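Side-chain contacts in alpha-galactosidase (Umbelopsis vinacea, PDB 3A5V), which catalyses the hydrolysis of terminal alpha-galactosidic bonds as a tetrameric, N-glycosylated glycoside hydrolase of family 27: residues L142-Y147 and S178-S183; N152-T157 and M161-C166; D192-P197 and Q251-V256; C215-I220 and T259-L264. All blocks are in the same frame, centred on the assembly; numbering follows the deposited sequence.

All four interactions lie in the beta/alpha barrel of the family, and they fall into two pairs. Interactions 1 and 2 share helix 140-156, have centres about 10 Å apart and touch directly; along the chain, interaction 2 falls wholly between the two segments of interaction 1. Interactions 3 and 4 share helix 251-263, have centres about 9 Å apart and interleave in sequence, their segments alternating. Between the pairs the centres are about 23 to 32 Å apart. The first pair joins helix 140-156 to strand 162-165 and to the loop before strand 183-185, with interaction 1 also touching a second subunit, while the second joins later barrel helices to each other and to the C-terminal beta sandwich.

Interaction 1: L142-Y147 and S178-S183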
loop_
_atom_site.group_PDB
_atom_site.type_symbol
_atom_site.label_atom_id
_atom_site.label_comp_id
_atom_site.label_asym_id
_atom_site.label_seq_id
_atom_site.Cartn_x
_atom_site.Cartn_y
_atom_site.Cartn_z
ATOM N N LEU A 142 -0.772 -2.129 -15.757
ATOM C CA LEU A 142 -2.021 -2.854 -16.085
ATOM C C LEU A 142 -3.145 -1.919 -16.547
ATOM O O LEU A 142 -3.829 -2.185 -17.566
ATOM C CB LEU A 142 -2.500 -3.726 -14.904
ATOM C CG LEU A 142 -1.717 -5.018 -14.613
ATOM C CD1 LEU A 142 -2.015 -5.556 -13.178
ATOM C CD2 LEU A 142 -2.052 -6.068 -15.656
ATOM N N SER A 143 -3.369 -0.846 -15.791
ATOM C CA SER A 143 -4.432 0.091 -16.145
ATOM C C SER A 143 -4.069 0.851 -17.431
ATOM O O SER A 143 -4.923 1.032 -18.313
ATOM C CB SER A 143 -4.747 1.040 -14.977
ATOM O OG SER A 143 -5.407 0.335 -13.916
ATOM N N TYR A 144 -2.803 1.266 -17.547
ATOM C CA TYR A 144 -2.325 1.926 -18.771
ATOM C C TYR A 144 -2.609 1.117 -20.050
ATOM O O TYR A 144 -3.150 1.651 -21.012
ATOM C CB TYR A 144 -0.825 2.232 -18.682
ATOM C CG TYR A 144 -0.258 2.858 -19.937
ATOM C CD1 TYR A 144 0.246 2.056 -20.973
ATOM C CD2 TYR A 144 -0.211 4.248 -20.089
ATOM C CE1 TYR A 144 0.779 2.623 -22.142
ATOM C CE2 TYR A 144 0.309 4.828 -21.255
ATOM C CZ TYR A 144 0.813 3.998 -22.267
ATOM O OH TYR A 144 1.342 4.551 -23.406
ATOM N N ASP A 145 -2.229 -0.161 -20.064
ATOM C CA ASP A 145 -2.383 -0.974 -21.270
ATOM C C ASP A 145 -3.851 -1.104 -21.700
ATOM O O ASP A 145 -4.158 -1.011 -22.892
ATOM C CB ASP A 145 -1.728 -2.353 -21.095
ATOM C CG ASP A 145 -0.203 -2.289 -21.157
ATOM O OD1 ASP A 145 0.354 -1.314 -21.717
ATOM O OD2 ASP A 145 0.440 -3.226 -20.648
ATOM N N ARG A 146 -4.742 -1.268 -20.724
ATOM C CA ARG A 146 -6.181 -1.385 -20.982
ATOM C C ARG A 146 -6.770 -0.089 -21.568
ATOM O O ARG A 146 -7.575 -0.143 -22.518
ATOM C CB ARG A 146 -6.913 -1.802 -19.691
ATOM C CG ARG A 146 -8.453 -2.038 -19.822
ATOM C CD ARG A 146 -9.005 -2.855 -18.629
ATOM N NE ARG A 146 -8.483 -2.332 -17.365
ATOM C CZ ARG A 146 -9.041 -1.351 -16.665
ATOM N NH1 ARG A 146 -10.202 -0.810 -17.037
ATOM N NH2 ARG A 146 -8.450 -0.930 -15.557
ATOM N N TYR A 147 -6.374 1.061 -21.008
ATOM C CA TYR A 147 -6.848 2.365 -21.508
ATOM C C TYR A 147 -6.171 2.797 -22.807
ATOM O O TYR A 147 -6.783 3.472 -23.630
ATOM C CB TYR A 147 -6.796 3.466 -20.415
ATOM C CG TYR A 147 -7.935 3.269 -19.444
ATOM C CD1 TYR A 147 -9.247 3.531 -19.838
ATOM C CD2 TYR A 147 -7.722 2.725 -18.172
ATOM C CE1 TYR A 147 -10.324 3.300 -18.977
ATOM C CE2 TYR A 147 -8.803 2.490 -17.300
ATOM C CZ TYR A 147 -10.097 2.774 -17.718
ATOM O OH TYR A 147 -11.182 2.539 -16.895
ATOM N N SER A 178 -1.728 10.747 -19.025
ATOM C CA SER A 178 -1.647 12.161 -19.400
ATOM C C SER A 178 -1.318 12.406 -20.871
ATOM O O SER A 178 -1.673 13.451 -21.409
ATOM C CB SER A 178 -0.655 12.909 -18.503
ATOM O OG SER A 178 0.571 12.220 -18.466
ATOM N N THR A 179 -0.632 11.471 -21.521
ATOM C CA THR A 179 -0.326 11.659 -22.942
ATOM C C THR A 179 -1.261 10.836 -23.836
ATOM O O THR A 179 -1.218 10.964 -25.051
ATOM C CB THR A 179 1.157 11.325 -23.296
ATOM O OG1 THR A 179 1.372 9.916 -23.187
ATOM C CG2 THR A 179 2.135 12.072 -22.368
ATOM N N ILE A 180 -2.088 9.979 -23.246
ATOM C CA ILE A 180 -2.956 9.103 -24.057
ATOM C C ILE A 180 -4.470 9.423 -23.949
ATOM O O ILE A 180 -5.279 8.784 -24.611
ATOM C CB ILE A 180 -2.713 7.594 -23.720
ATOM C CG1 ILE A 180 -3.093 7.325 -22.258
ATOM C CG2 ILE A 180 -1.236 7.163 -24.071
ATOM C CD1 ILE A 180 -3.471 5.863 -21.928
ATOM N N SER A 181 -4.841 10.380 -23.099
ATOM C CA SER A 181 -6.251 10.774 -22.917
ATOM C C SER A 181 -6.351 12.276 -22.634
ATOM O O SER A 181 -5.329 12.941 -22.373
ATOM C CB SER A 181 -6.923 9.960 -21.794
ATOM O OG SER A 181 -6.363 10.271 -20.519
ATOM N N ASN A 182 -7.569 12.812 -22.709
ATOM C CA ASN A 182 -7.794 14.249 -22.482
ATOM C C ASN A 182 -8.172 14.655 -21.056
ATOM O O ASN A 182 -8.005 15.815 -20.673
ATOM C CB ASN A 182 -8.829 14.791 -23.489
ATOM C CG ASN A 182 -8.319 14.732 -24.928
ATOM O OD1 ASN A 182 -8.867 14.016 -25.760
ATOM N ND2 ASN A 182 -7.225 15.459 -25.208
ATOM N N SER A 183 -8.746 13.728 -20.297
ATOM C CA SER A 183 -9.106 13.983 -18.903
ATOM C C SER A 183 -9.293 12.648 -18.189
ATOM O O SER A 183 -9.524 11.620 -18.830
ATOM C CB SER A 183 -10.385 14.853 -18.803
ATOM O OG SER A 183 -11.538 14.129 -19.253
#
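The backbones of helical residues 142-147 and loop residues 178-183 stay well apart, the nearest CA atoms being those of Tyr147 and Ile180 at 8.2 Å, and the branched side chain of Ile180 fills the gap. Both of its arms meet Tyr144. CG2 reaches the far end of Tyr144, 3.7 Å from the hydroxyl OH, and CD1 approaches the ring at CE2 (4.0 Å); the two side chains meet at a slant. Tyr144 extends this way because its CG is anti to the backbone N (chi1 177°). Ile180 CD1 also lies 4.4 Å from CB of Tyr147, whose ring turns away and bonds through its hydroxyl to Asp129 O. In the beta/alpha barrel, helix 140-156 packs outside the strands, and loop 178-183 leads from helix 173-176 into strand 183-185. An isoleucine suits this place, its branch at CB giving one methyl to the end of Tyr144 while the longer arm reaches both tyrosines. The Tyr144 hydroxyl is hydrogen-bonded to Lys148 NZ and, at the subunit interface, to Gln134 OE1 of the second subunit. With an alanine replacing Tyr144, Ile180 CG2 would probably lose its cover and Gln134 of the second subunit its hydroxyl partner.

Interaction 2: N152-T157 and M161-C166; sequences NALNKT and MLYSLC. With NAG (2-acetamido-2-deoxy-beta-D-glucopyranose), chain B.
The methyl CE of Met161 comes end-on to the hydroxyl of Thr157, only 3.2 Å from OG1, a close approach of a methyl to an oxygen. That oxygen is already engaged: it donates to Leu154 O (2.8 Å), lying in the carbonyl plane, and is also hydrogen-bonded to Arg159 N. Leu154 O receives Thr157 N as well, so two bonds from Thr157 grip this carbonyl. The bend at chi3 of Met161 (-89°) brings CE round to Thr157 and to Leu154 CD2, 3.7 Å away. Leu154 itself divides its methyls, CD1 making a CH-pi contact over the Tyr163 ring, 4.1 Å from the centroid and 27° off the normal. Leu165 CD1 lies over the opposite face, and the Tyr163 hydroxyl bonds to Tyr147 O. These residues belong to the beta-alpha-beta unit of strand 125-129, helix 140-156 and strand 162-165, where a flexible methionine and a branched leucine fill the space between helix and sheet. Asn155, next in the helix, points away from the strand and carries the N-linked glycan through ND2 to C1 of NAG (1.4 Å). Thr157 is the threonine of its Asn-Lys-Thr glycosylation sequon.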
loop_
_atom_site.group_PDB
_atom_site.type_symbol
_atom_site.label_atom_id
_atom_site.label_comp_id
_atom_site.label_asym_id
_atom_site.label_seq_id
_atom_site.Cartn_x
_atom_site.Cartn_y
_atom_site.Cartn_z
ATOM N N ASN A 152 -5.754 4.091 -28.658
ATOM C CA ASN A 152 -5.243 3.734 -29.989
ATOM C C ASN A 152 -6.400 3.481 -30.961
ATOM O O ASN A 152 -6.367 3.963 -32.091
ATOM C CB ASN A 152 -4.354 2.484 -29.916
ATOM C CG ASN A 152 -2.974 2.755 -29.305
ATOM O OD1 ASN A 152 -2.252 1.813 -28.979
ATOM N ND2 ASN A 152 -2.598 4.022 -29.167
ATOM N N ALA A 153 -7.411 2.731 -30.505
ATOM C CA ALA A 153 -8.626 2.452 -31.292
ATOM C C ALA A 153 -9.325 3.725 -31.782
ATOM O O ALA A 153 -9.642 3.840 -32.976
ATOM C CB ALA A 153 -9.609 1.573 -30.495
ATOM N N LEU A 154 -9.557 4.674 -30.874
ATOM C CA LEU A 154 -10.114 5.982 -31.243
ATOM C C LEU A 154 -9.243 6.712 -32.272
ATOM O O LEU A 154 -9.729 7.166 -33.317
ATOM C CB LEU A 154 -10.335 6.867 -30.002
ATOM C CG LEU A 154 -11.326 6.359 -28.936
ATOM C CD1 LEU A 154 -11.237 7.240 -27.688
ATOM C CD2 LEU A 154 -12.758 6.308 -29.470
ATOM N N ASN A 155 -7.952 6.809 -31.981
ATOM C CA ASN A 155 -7.031 7.475 -32.879
ATOM C C ASN A 155 -7.082 6.940 -34.329
ATOM O O ASN A 155 -7.096 7.719 -35.295
ATOM C CB ASN A 155 -5.600 7.374 -32.327
ATOM C CG ASN A 155 -4.635 8.260 -33.080
ATOM O OD1 ASN A 155 -3.971 7.799 -34.010
ATOM N ND2 ASN A 155 -4.590 9.550 -32.712
ATOM N N LYS A 156 -7.112 5.618 -34.474
ATOM C CA LYS A 156 -7.014 5.014 -35.797
ATOM C C LYS A 156 -8.234 5.217 -36.689
ATOM O O LYS A 156 -8.136 5.046 -37.904
ATOM C CB LYS A 156 -6.610 3.543 -35.719
ATOM C CG LYS A 156 -7.659 2.580 -35.200
ATOM C CD LYS A 156 -7.085 1.128 -35.162
ATOM C CE LYS A 156 -5.985 0.969 -34.099
ATOM N NZ LYS A 156 -5.486 -0.439 -34.024
ATOM N N THR A 157 -9.371 5.604 -36.099
ATOM C CA THR A 157 -10.566 5.923 -36.896
ATOM C C THR A 157 -10.338 7.170 -37.743
ATOM O O THR A 157 -11.078 7.418 -38.686
ATOM C CB THR A 157 -11.797 6.206 -36.011
ATOM O OG1 THR A 157 -11.602 7.451 -35.325
ATOM C CG2 THR A 157 -12.012 5.086 -34.995
ATOM N N MET A 161 -11.872 12.435 -31.346
ATOM C CA MET A 161 -12.839 12.135 -30.288
ATOM C C MET A 161 -12.190 12.403 -28.926
ATOM O O MET A 161 -11.142 11.828 -28.605
ATOM C CB MET A 161 -13.324 10.678 -30.392
ATOM C CG MET A 161 -14.133 10.397 -31.665
ATOM S SD MET A 161 -14.779 8.719 -31.841
ATOM C CE MET A 161 -13.390 8.006 -32.669
ATOM N N LEU A 162 -12.798 13.287 -28.144
ATOM C CA LEU A 162 -12.263 13.622 -26.826
ATOM C C LEU A 162 -12.329 12.383 -25.922
ATOM O O LEU A 162 -13.382 11.805 -25.735
ATOM C CB LEU A 162 -13.063 14.797 -26.218
ATOM C CG LEU A 162 -12.415 15.507 -25.017
ATOM C CD1 LEU A 162 -12.895 16.947 -24.895
ATOM C CD2 LEU A 162 -12.645 14.716 -23.711
ATOM N N TYR A 163 -11.187 11.984 -25.369
ATOM C CA TYR A 163 -11.074 10.738 -24.617
ATOM C C TYR A 163 -11.078 11.038 -23.112
ATOM O O TYR A 163 -10.067 11.492 -22.556
ATOM C CB TYR A 163 -9.803 9.978 -25.049
ATOM C CG TYR A 163 -9.630 8.560 -24.493
ATOM C CD1 TYR A 163 -10.720 7.799 -24.058
ATOM C CD2 TYR A 163 -8.370 7.967 -24.463
ATOM C CE1 TYR A 163 -10.550 6.476 -23.573
ATOM C CE2 TYR A 163 -8.186 6.655 -23.998
ATOM C CZ TYR A 163 -9.273 5.921 -23.549
ATOM O OH TYR A 163 -9.059 4.644 -23.072
ATOM N N SER A 164 -12.233 10.807 -22.490
ATOM C CA SER A 164 -12.459 11.102 -21.074
ATOM C C SER A 164 -12.342 9.777 -20.308
ATOM O O SER A 164 -13.195 8.904 -20.450
ATOM C CB SER A 164 -13.834 11.767 -20.882
ATOM O OG SER A 164 -14.324 11.714 -19.549
ATOM N N LEU A 165 -11.266 9.619 -19.536
ATOM C CA LEU A 165 -11.129 8.425 -18.679
ATOM C C LEU A 165 -12.057 8.500 -17.488
ATOM O O LEU A 165 -12.209 9.559 -16.864
ATOM C CB LEU A 165 -9.686 8.238 -18.185
ATOM C CG LEU A 165 -8.920 7.088 -18.831
ATOM C CD1 LEU A 165 -8.832 7.270 -20.360
ATOM C CD2 LEU A 165 -7.552 6.931 -18.212
ATOM N N CYS A 166 -12.653 7.360 -17.158
ATOM C CA CYS A 166 -13.467 7.236 -15.961
ATOM C C CYS A 166 -13.033 5.986 -15.156
ATOM O O CYS A 166 -13.781 5.012 -15.051
ATOM C CB CYS A 166 -14.960 7.201 -16.339
ATOM S SG CYS A 166 -16.110 7.174 -14.910
HETATM C C1 NAG B . -3.669 10.373 -33.465
HETATM C C2 NAG B . -4.404 11.717 -33.595
HETATM C C3 NAG B . -3.482 12.827 -34.110
HETATM C C4 NAG B . -2.136 12.871 -33.375
HETATM C C5 NAG B . -1.542 11.460 -33.296
HETATM C C6 NAG B . -0.245 11.377 -32.493
HETATM C C7 NAG B . -6.822 11.446 -34.037
HETATM C C8 NAG B . -7.876 11.355 -35.107
HETATM N N2 NAG B . -5.567 11.612 -34.474
HETATM O O3 NAG B . -4.119 14.091 -34.013
HETATM O O4 NAG B . -1.267 13.708 -34.114
HETATM O O5 NAG B . -2.478 10.566 -32.713
HETATM O O6 NAG B . -0.445 12.026 -31.253
HETATM O O7 NAG B . -7.141 11.374 -32.839
#

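Interaction 3: D192-P197 and Q251-V256; sequences DNFNRP and QEEYRV
The Phe194 ring is stacked with His383, meets Val256 at its edge, in plane, where Val256 CG1 is 3.7 Å from CE1, and takes the Glu253 chain at a slant against its CG and CB side. The carboxylate of Glu253 is turned almost parallel to the ring, 9° from its plane, with OE2 3.5 Å from Phe194 CB. A glutamate suits this place because its CB and CG methylenes lie against the ring while OE2 reaches on to bond with His383. The Tyr254 ring is likewise met at its edge: the Asp192 carboxylate, only 18° from coplanar with it, accepts the hydroxyl proton on the syn lone pair of OD1, the bond from Tyr254 OH being 2.6 Å long. Gly247 N also bonds to that hydroxyl, and Gly248 N to Asp192 OD2, giving each a backbone N-H partner. Asp192 arrives with CG anti to its backbone N (chi1 -167°), which carries the acid across to the tyrosine. Behind it, Asn193 OD1 accepts from Arg196 N (3.0 Å), an Asx motif that shapes the turn. The loop lies between helix 217-227, which Phe194 also touches, and helix 251-263, with His383 just before strand 384-390 of the beta sandwich.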
loop_
_atom_site.group_PDB
_atom_site.type_symbol
_atom_site.label_atom_id
_atom_site.label_comp_id
_atom_site.label_asym_id
_atom_site.label_seq_id
_atom_site.Cartn_x
_atom_site.Cartn_y
_atom_site.Cartn_z
ATOM N N ASP A 192 -24.974 14.320 -4.438
ATOM C CA ASP A 192 -25.569 15.642 -4.216
ATOM C C ASP A 192 -25.540 15.975 -2.730
ATOM O O ASP A 192 -26.592 16.081 -2.073
ATOM C CB ASP A 192 -27.004 15.657 -4.772
ATOM C CG ASP A 192 -27.588 17.054 -4.876
ATOM O OD1 ASP A 192 -26.848 18.055 -4.726
ATOM O OD2 ASP A 192 -28.812 17.140 -5.101
ATOM N N ASN A 193 -24.333 16.126 -2.193
ATOM C CA ASN A 193 -24.146 16.323 -0.767
ATOM C C ASN A 193 -22.819 17.016 -0.459
ATOM O O ASN A 193 -21.764 16.617 -0.981
ATOM C CB ASN A 193 -24.215 14.967 -0.056
ATOM C CG ASN A 193 -24.372 15.106 1.444
ATOM O OD1 ASN A 193 -23.487 15.632 2.116
ATOM N ND2 ASN A 193 -25.506 14.624 1.978
ATOM N N PHE A 194 -22.850 18.038 0.397
ATOM C CA PHE A 194 -21.651 18.883 0.563
ATOM C C PHE A 194 -20.497 18.230 1.319
ATOM O O PHE A 194 -19.334 18.381 0.921
ATOM C CB PHE A 194 -21.977 20.257 1.189
ATOM C CG PHE A 194 -20.771 21.186 1.264
ATOM C CD1 PHE A 194 -20.300 21.833 0.117
ATOM C CD2 PHE A 194 -20.095 21.371 2.472
ATOM C CE1 PHE A 194 -19.175 22.675 0.168
ATOM C CE2 PHE A 194 -18.978 22.215 2.553
ATOM C CZ PHE A 194 -18.516 22.877 1.392
ATOM N N ASN A 195 -20.789 17.521 2.417
ATOM C CA ASN A 195 -19.698 17.000 3.246
ATOM C C ASN A 195 -19.962 15.691 4.021
ATOM O O ASN A 195 -19.126 15.256 4.817
ATOM C CB ASN A 195 -19.182 18.105 4.185
ATOM C CG ASN A 195 -20.214 18.506 5.236
ATOM O OD1 ASN A 195 -21.254 17.852 5.391
ATOM N ND2 ASN A 195 -19.917 19.561 5.976
ATOM N N ARG A 196 -21.106 15.049 3.784
ATOM C CA ARG A 196 -21.410 13.805 4.506
ATOM C C ARG A 196 -20.490 12.652 4.055
ATOM O O ARG A 196 -20.475 12.283 2.855
ATOM C CB ARG A 196 -22.885 13.416 4.334
ATOM C CG ARG A 196 -23.276 12.111 5.057
ATOM C CD ARG A 196 -24.699 11.645 4.710
ATOM N NE ARG A 196 -24.861 10.215 5.061
ATOM C CZ ARG A 196 -24.554 9.204 4.256
ATOM N NH1 ARG A 196 -24.089 9.424 3.012
ATOM N NH2 ARG A 196 -24.713 7.965 4.688
ATOM N N PRO A 197 -19.759 12.038 5.013
ATOM C CA PRO A 197 -18.935 10.890 4.637
ATOM C C PRO A 197 -19.832 9.671 4.377
ATOM O O PRO A 197 -20.962 9.605 4.877
ATOM C CB PRO A 197 -18.075 10.652 5.882
ATOM C CG PRO A 197 -18.966 11.130 7.031
ATOM C CD PRO A 197 -19.702 12.320 6.467
ATOM N N GLN A 251 -27.630 26.889 -1.928
ATOM C CA GLN A 251 -26.973 27.675 -2.967
ATOM C C GLN A 251 -25.482 27.955 -2.691
ATOM O O GLN A 251 -24.666 27.895 -3.611
ATOM C CB GLN A 251 -27.725 28.965 -3.345
ATOM C CG GLN A 251 -27.361 29.427 -4.774
ATOM C CD GLN A 251 -27.656 30.899 -5.045
ATOM O OE1 GLN A 251 -27.675 31.718 -4.137
ATOM N NE2 GLN A 251 -27.863 31.235 -6.314
ATOM N N GLU A 252 -25.138 28.275 -1.446
ATOM C CA GLU A 252 -23.729 28.544 -1.118
ATOM C C GLU A 252 -22.867 27.276 -1.259
ATOM O O GLU A 252 -21.706 27.341 -1.695
ATOM C CB GLU A 252 -23.581 29.174 0.280
ATOM C CG GLU A 252 -24.146 30.630 0.381
ATOM C CD GLU A 252 -23.640 31.570 -0.723
ATOM O OE1 GLU A 252 -22.443 31.525 -1.056
ATOM O OE2 GLU A 252 -24.453 32.352 -1.280
ATOM N N GLU A 253 -23.428 26.130 -0.886
ATOM C CA GLU A 253 -22.742 24.847 -1.123
ATOM C C GLU A 253 -22.500 24.579 -2.616
ATOM O O GLU A 253 -21.408 24.184 -2.984
ATOM C CB GLU A 253 -23.515 23.693 -0.491
ATOM C CG GLU A 253 -23.405 23.690 1.027
ATOM C CD GLU A 253 -24.375 22.729 1.715
ATOM O OE1 GLU A 253 -25.392 22.305 1.114
ATOM O OE2 GLU A 253 -24.104 22.411 2.881
ATOM N N TYR A 254 -23.519 24.784 -3.466
ATOM C CA TYR A 254 -23.337 24.682 -4.926
ATOM C C TYR A 254 -22.337 25.700 -5.456
ATOM O O TYR A 254 -21.574 25.401 -6.392
ATOM C CB TYR A 254 -24.660 24.844 -5.692
ATOM C CG TYR A 254 -25.552 23.623 -5.602
ATOM C CD1 TYR A 254 -25.011 22.327 -5.699
ATOM C CD2 TYR A 254 -26.938 23.760 -5.413
ATOM C CE1 TYR A 254 -25.832 21.191 -5.603
ATOM C CE2 TYR A 254 -27.776 22.627 -5.317
ATOM C CZ TYR A 254 -27.214 21.355 -5.412
ATOM O OH TYR A 254 -28.039 20.248 -5.301
ATOM N N ARG A 255 -22.348 26.907 -4.885
ATOM C CA ARG A 255 -21.382 27.907 -5.321
ATOM C C ARG A 255 -19.953 27.430 -5.035
ATOM O O ARG A 255 -19.047 27.612 -5.854
ATOM C CB ARG A 255 -21.649 29.269 -4.659
ATOM C CG ARG A 255 -20.804 30.396 -5.265
ATOM C CD ARG A 255 -20.850 31.656 -4.400
ATOM N NE ARG A 255 -22.216 32.085 -4.088
ATOM C CZ ARG A 255 -23.039 32.692 -4.941
ATOM N NH1 ARG A 255 -22.663 32.932 -6.203
ATOM N NH2 ARG A 255 -24.255 33.057 -4.529
ATOM N N VAL A 256 -19.755 26.812 -3.870
ATOM C CA VAL A 256 -18.441 26.282 -3.513
ATOM C C VAL A 256 -18.002 25.189 -4.481
ATOM O O VAL A 256 -16.893 25.205 -5.011
ATOM C CB VAL A 256 -18.433 25.756 -2.046
ATOM C CG1 VAL A 256 -17.052 25.101 -1.688
ATOM C CG2 VAL A 256 -18.703 26.879 -1.142
HETATM O O HOH W 1 -25.432 19.019 1.275
#

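Interaction 4: C215-I220 and T259-L264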
loop_
_atom_site.group_PDB
_atom_site.type_symbol
_atom_site.label_atom_id
_atom_site.label_comp_id
_atom_site.label_asym_id
_atom_site.label_seq_id
_atom_site.Cartn_x
_atom_site.Cartn_y
_atom_site.Cartn_z
ATOM N N CYS A 215 -19.144 10.066 -2.790
ATOM C CA CYS A 215 -18.090 10.950 -2.273
ATOM C C CYS A 215 -18.609 12.387 -2.231
ATOM O O CYS A 215 -19.012 12.926 -3.251
ATOM C CB CYS A 215 -16.827 10.886 -3.153
ATOM S SG CYS A 215 -16.105 9.224 -3.305
ATOM N N SER A 216 -18.566 13.010 -1.050
ATOM C CA SER A 216 -19.035 14.378 -0.890
ATOM C C SER A 216 -18.156 15.379 -1.662
ATOM O O SER A 216 -17.018 15.071 -2.076
ATOM C CB SER A 216 -19.094 14.750 0.601
ATOM O OG SER A 216 -17.784 14.981 1.105
ATOM N N VAL A 217 -18.697 16.577 -1.875
ATOM C CA VAL A 217 -17.919 17.676 -2.466
ATOM C C VAL A 217 -16.567 17.864 -1.737
ATOM O O VAL A 217 -15.503 17.877 -2.381
ATOM C CB VAL A 217 -18.766 18.991 -2.483
ATOM C CG1 VAL A 217 -17.928 20.220 -2.893
ATOM C CG2 VAL A 217 -19.959 18.808 -3.429
ATOM N N MET A 218 -16.612 17.962 -0.402
ATOM C CA MET A 218 -15.406 18.182 0.401
ATOM C C MET A 218 -14.418 17.000 0.319
ATOM O O MET A 218 -13.193 17.193 0.259
ATOM C CB MET A 218 -15.761 18.505 1.868
ATOM C CG MET A 218 -16.379 19.913 2.074
ATOM S SD MET A 218 -15.327 21.259 1.446
ATOM C CE MET A 218 -13.811 20.989 2.368
ATOM N N ASN A 219 -14.954 15.783 0.295
ATOM C CA ASN A 219 -14.119 14.587 0.098
ATOM C C ASN A 219 -13.319 14.698 -1.207
ATOM O O ASN A 219 -12.099 14.480 -1.236
ATOM C CB ASN A 219 -14.995 13.306 0.122
ATOM C CG ASN A 219 -14.205 12.039 -0.202
ATOM O OD1 ASN A 219 -13.900 11.759 -1.377
ATOM N ND2 ASN A 219 -13.882 11.251 0.835
ATOM N N ILE A 220 -14.013 15.040 -2.293
ATOM C CA ILE A 220 -13.353 15.166 -3.585
ATOM C C ILE A 220 -12.335 16.310 -3.609
ATOM O O ILE A 220 -11.242 16.133 -4.140
ATOM C CB ILE A 220 -14.386 15.275 -4.746
ATOM C CG1 ILE A 220 -15.055 13.911 -4.937
ATOM C CG2 ILE A 220 -13.717 15.725 -6.068
ATOM C CD1 ILE A 220 -16.354 14.002 -5.717
ATOM N N THR A 259 -17.291 26.663 -7.962
ATOM C CA THR A 259 -16.064 27.484 -7.893
ATOM C C THR A 259 -14.788 26.638 -7.916
ATOM O O THR A 259 -13.846 26.932 -8.665
ATOM C CB THR A 259 -16.059 28.344 -6.601
ATOM O OG1 THR A 259 -17.192 29.241 -6.607
ATOM C CG2 THR A 259 -14.732 29.138 -6.459
ATOM N N ILE A 260 -14.744 25.612 -7.066
ATOM C CA ILE A 260 -13.550 24.790 -6.946
ATOM C C ILE A 260 -13.349 23.934 -8.200
ATOM O O ILE A 260 -12.239 23.842 -8.692
ATOM C CB ILE A 260 -13.540 23.925 -5.634
ATOM C CG1 ILE A 260 -13.576 24.826 -4.374
ATOM C CG2 ILE A 260 -12.316 22.990 -5.582
ATOM C CD1 ILE A 260 -12.357 25.784 -4.220
ATOM N N TRP A 261 -14.418 23.323 -8.715
ATOM C CA TRP A 261 -14.336 22.590 -9.994
ATOM C C TRP A 261 -13.811 23.527 -11.104
ATOM O O TRP A 261 -12.925 23.158 -11.886
ATOM C CB TRP A 261 -15.723 22.079 -10.387
ATOM C CG TRP A 261 -16.111 20.673 -9.874
ATOM C CD1 TRP A 261 -16.597 19.656 -10.649
ATOM C CD2 TRP A 261 -16.070 20.156 -8.521
ATOM N NE1 TRP A 261 -16.860 18.554 -9.885
ATOM C CE2 TRP A 261 -16.550 18.822 -8.576
ATOM C CE3 TRP A 261 -15.665 20.680 -7.275
ATOM C CZ2 TRP A 261 -16.636 17.991 -7.433
ATOM C CZ3 TRP A 261 -15.750 19.850 -6.128
ATOM C CH2 TRP A 261 -16.234 18.517 -6.223
ATOM N N ALA A 262 -14.352 24.739 -11.169
ATOM C CA ALA A 262 -13.908 25.692 -12.196
ATOM C C ALA A 262 -12.420 26.062 -12.010
ATOM O O ALA A 262 -11.627 26.002 -12.946
ATOM C CB ALA A 262 -14.794 26.961 -12.165
ATOM N N ALA A 263 -12.046 26.445 -10.797
ATOM C CA ALA A 263 -10.670 26.937 -10.536
ATOM C C ALA A 263 -9.585 25.859 -10.563
ATOM O O ALA A 263 -8.412 26.165 -10.760
ATOM C CB ALA A 263 -10.625 27.718 -9.178
ATOM N N LEU A 264 -9.968 24.603 -10.343
ATOM C CA LEU A 264 -9.036 23.496 -10.454
ATOM C C LEU A 264 -8.966 22.923 -11.880
ATOM O O LEU A 264 -8.283 21.923 -12.117
ATOM C CB LEU A 264 -9.322 22.394 -9.392
ATOM C CG LEU A 264 -8.527 22.586 -8.074
ATOM C CD1 LEU A 264 -8.708 24.009 -7.461
ATOM C CD2 LEU A 264 -8.925 21.520 -7.016
#
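Two helices on the outside of the beta/alpha barrel, 217-227 and 251-263, are joined here by one indole, that of Trp261, which spans the gap to Val217 and Ile220. Val217 CG1 lies 3.9 Å from Trp261 CZ3, and Ile220 CG2 is 3.8 Å from Trp261 CH2. Both methyls come at a slant to the six-membered ring. Each is the branch anti to its own backbone N, a position set in Val217 by chi1 of 171°, and each is thereby thrown out from the helix toward the tryptophan. At the indole edge, in plane, lies Val217 O, 4.0 Å from CH2. The nitrogen NE1 donates to Asp240 O, so the polar atom of this buried ring is satisfied. A large flat side chain suits the position, because the two nearest CA atoms, of Val217 and Ile260, are 9.5 Å apart. Replacing Trp261 with an alanine is likely to leave Val217 and Ile220 facing a gap and Asp240 O without its donor. Just before Val217, Ser216 is the N-cap of its helix, OG accepting from Asn219 N at 3.1 Å (161°), and Cys215 is tied to Cys201 by a disulfide. On the helix 251-263 side, His257 meets Trp261 edge-to-face. Ile260 and Thr259 press on strands 311-318 and 322-329 of the beta sandwich, and Ile260 and Trp261 both touch Ile221 of helix 217-227.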